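Local coordinates for conserved hypothetical secreted protein (Helicobacter pylori, PDB 4RNZ), which is a cell shape-determining M23B-family metallopeptidase that binds zinc and probably cleaves peptides of peptidoglycan, at residues T10-L15 with I20-Y25. Sequence-based numbering, arbitrary orientation.
Sequences TLLGFL and IPQKLY
Leu15 O accepts a hydrogen bond from Ile20 N at 2.9 Å, nearly straight at the hydrogen (174°). The donor sits 34° off the carbonyl plane. This bond ties the last turn of helix 11-17 to the chain that leads into helix 23-26. Leu15 then fills the angle between the two segments. Its CG lies anti to the carbonyl carbon (chi1 -64°), and its two methyls part. CD2 goes to the Ile20 side chain, 3.9 Å from Ile20 CG2. CD1 reaches helix 23-26, 3.9 Å from Tyr25 CB and 4.1 Å from Leu24 CB. Two short consecutive helices, joined by a tight link, pack on the antiparallel sheet of the Csd3 N-terminal region. Leu11 and Leu15 touch Ile70, while Ile20 and Leu24 rest on Tyr77. The Tyr25 ring is met by two leucines of helix 11-17. Leu11 CD2 meets the ring edge, near its plane, 3.8 Å from Tyr25 CD1. Leu12 CD1 approaches the ring obliquely at 3.8 Å from Tyr25 CD2. The same methyl also touches Gln22 CG at 3.8 Å, and the two side chains cross at about a right angle. At the other end of the first helix, Thr10 is the N-cap, with OG1 accepting from Gly13 N. Tyr25 also makes a cation-pi contact with Lys33, and its side chain is about 8 Å from that of the zinc ligand Glu34.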
loop_
_atom_site.group_PDB
_atom_site.type_symbol
_atom_site.label_atom_id
_atom_site.label_comp_id
_atom_site.label_asym_id
_atom_site.label_seq_id
_atom_site.Cartn_x
_atom_site.Cartn_y
_atom_site.Cartn_z
ATOM N N THR A 10 15.416 -9.862 9.333
ATOM C CA THR A 10 15.869 -8.937 8.311
ATOM C C THR A 10 16.464 -9.768 7.157
ATOM O O THR A 10 16.615 -10.972 7.281
ATOM C CB THR A 10 16.978 -8.028 8.843
ATOM O OG1 THR A 10 18.000 -8.853 9.436
ATOM C CG2 THR A 10 16.426 -7.056 9.879
ATOM N N LEU A 11 16.801 -9.123 6.045
ATOM C CA LEU A 11 17.469 -9.837 4.965
ATOM C C LEU A 11 18.752 -10.456 5.548
ATOM O O LEU A 11 19.020 -11.630 5.404
ATOM C CB LEU A 11 17.752 -8.897 3.793
ATOM C CG LEU A 11 18.614 -9.469 2.675
ATOM C CD1 LEU A 11 17.999 -10.752 2.097
ATOM C CD2 LEU A 11 18.851 -8.432 1.597
ATOM N N LEU A 12 19.506 -9.658 6.285
ATOM C CA LEU A 12 20.783 -10.108 6.830
ATOM C C LEU A 12 20.598 -11.299 7.774
ATOM O O LEU A 12 21.312 -12.317 7.689
ATOM C CB LEU A 12 21.436 -8.920 7.527
ATOM C CG LEU A 12 22.911 -8.830 7.822
ATOM C CD1 LEU A 12 23.766 -9.207 6.622
ATOM C CD2 LEU A 12 23.170 -7.392 8.281
ATOM N N GLY A 13 19.610 -11.195 8.651
ATOM C CA GLY A 13 19.272 -12.295 9.521
ATOM C C GLY A 13 18.887 -13.519 8.726
ATOM O O GLY A 13 19.228 -14.617 9.110
ATOM N N PHE A 14 18.177 -13.344 7.602
ATOM C CA PHE A 14 17.817 -14.488 6.773
ATOM C C PHE A 14 19.073 -15.123 6.146
ATOM O O PHE A 14 19.196 -16.353 6.056
ATOM C CB PHE A 14 16.799 -14.053 5.701
ATOM C CG PHE A 14 16.344 -15.155 4.801
ATOM C CD1 PHE A 14 15.321 -16.015 5.189
ATOM C CD2 PHE A 14 16.920 -15.328 3.553
ATOM C CE1 PHE A 14 14.907 -17.029 4.346
ATOM C CE2 PHE A 14 16.505 -16.341 2.709
ATOM C CZ PHE A 14 15.507 -17.197 3.101
ATOM N N LEU A 15 19.997 -14.283 5.699
ATOM C CA LEU A 15 21.230 -14.791 5.097
ATOM C C LEU A 15 22.016 -15.609 6.118
ATOM O O LEU A 15 22.423 -16.745 5.844
ATOM C CB LEU A 15 22.084 -13.652 4.581
ATOM C CG LEU A 15 21.512 -12.811 3.451
ATOM C CD1 LEU A 15 22.592 -11.882 2.939
ATOM C CD2 LEU A 15 21.003 -13.704 2.323
ATOM N N ILE A 20 24.317 -18.166 4.195
ATOM C CA ILE A 20 24.657 -17.523 2.941
ATOM C C ILE A 20 25.607 -16.397 3.323
ATOM O O ILE A 20 25.330 -15.672 4.262
ATOM C CB ILE A 20 23.411 -16.946 2.249
ATOM C CG1 ILE A 20 22.447 -18.081 1.891
ATOM C CG2 ILE A 20 23.802 -16.135 1.014
ATOM C CD1 ILE A 20 21.010 -17.636 1.694
ATOM N N PRO A 21 26.736 -16.258 2.615
ATOM C CA PRO A 21 27.668 -15.204 2.988
ATOM C C PRO A 21 27.015 -13.823 3.051
ATOM O O PRO A 21 26.364 -13.372 2.098
ATOM C CB PRO A 21 28.706 -15.241 1.860
ATOM C CG PRO A 21 28.661 -16.649 1.351
ATOM C CD PRO A 21 27.214 -17.043 1.462
ATOM N N GLN A 22 27.248 -13.135 4.153
ATOM C CA GLN A 22 26.583 -11.890 4.434
ATOM C C GLN A 22 27.035 -10.740 3.547
ATOM O O GLN A 22 26.337 -9.724 3.453
ATOM C CB GLN A 22 26.712 -11.559 5.920
ATOM C CG GLN A 22 25.755 -12.398 6.762
ATOM C CD GLN A 22 26.109 -12.424 8.242
ATOM O OE1 GLN A 22 26.050 -11.409 8.928
ATOM N NE2 GLN A 22 26.429 -13.610 8.748
ATOM N N LYS A 23 28.176 -10.899 2.871
ATOM C CA LYS A 23 28.617 -9.896 1.891
ATOM C C LYS A 23 27.620 -9.720 0.777
ATOM O O LYS A 23 27.632 -8.711 0.079
ATOM C CB LYS A 23 29.961 -10.271 1.281
ATOM C CG LYS A 23 29.919 -11.471 0.355
ATOM C CD LYS A 23 31.329 -11.893 -0.050
ATOM C CE LYS A 23 31.361 -13.367 -0.449
ATOM N NZ LYS A 23 32.750 -13.786 -0.738
ATOM N N LEU A 24 26.809 -10.745 0.546
ATOM C CA LEU A 24 25.716 -10.633 -0.411
ATOM C C LEU A 24 24.836 -9.414 -0.083
ATOM O O LEU A 24 24.386 -8.707 -0.971
ATOM C CB LEU A 24 24.907 -11.937 -0.442
ATOM C CG LEU A 24 23.961 -12.125 -1.624
ATOM C CD1 LEU A 24 24.698 -12.012 -2.948
ATOM C CD2 LEU A 24 23.249 -13.475 -1.522
ATOM N N TYR A 25 24.611 -9.157 1.196
ATOM C CA TYR A 25 23.989 -7.900 1.631
ATOM C C TYR A 25 24.965 -6.705 1.689
ATOM O O TYR A 25 24.689 -5.646 1.134
ATOM C CB TYR A 25 23.306 -8.064 3.002
ATOM C CG TYR A 25 22.789 -6.757 3.541
ATOM C CD1 TYR A 25 21.613 -6.203 3.060
ATOM C CD2 TYR A 25 23.508 -6.045 4.496
ATOM C CE1 TYR A 25 21.150 -4.992 3.531
ATOM C CE2 TYR A 25 23.054 -4.824 4.965
ATOM C CZ TYR A 25 21.865 -4.309 4.483
ATOM O OH TYR A 25 21.413 -3.115 4.968
#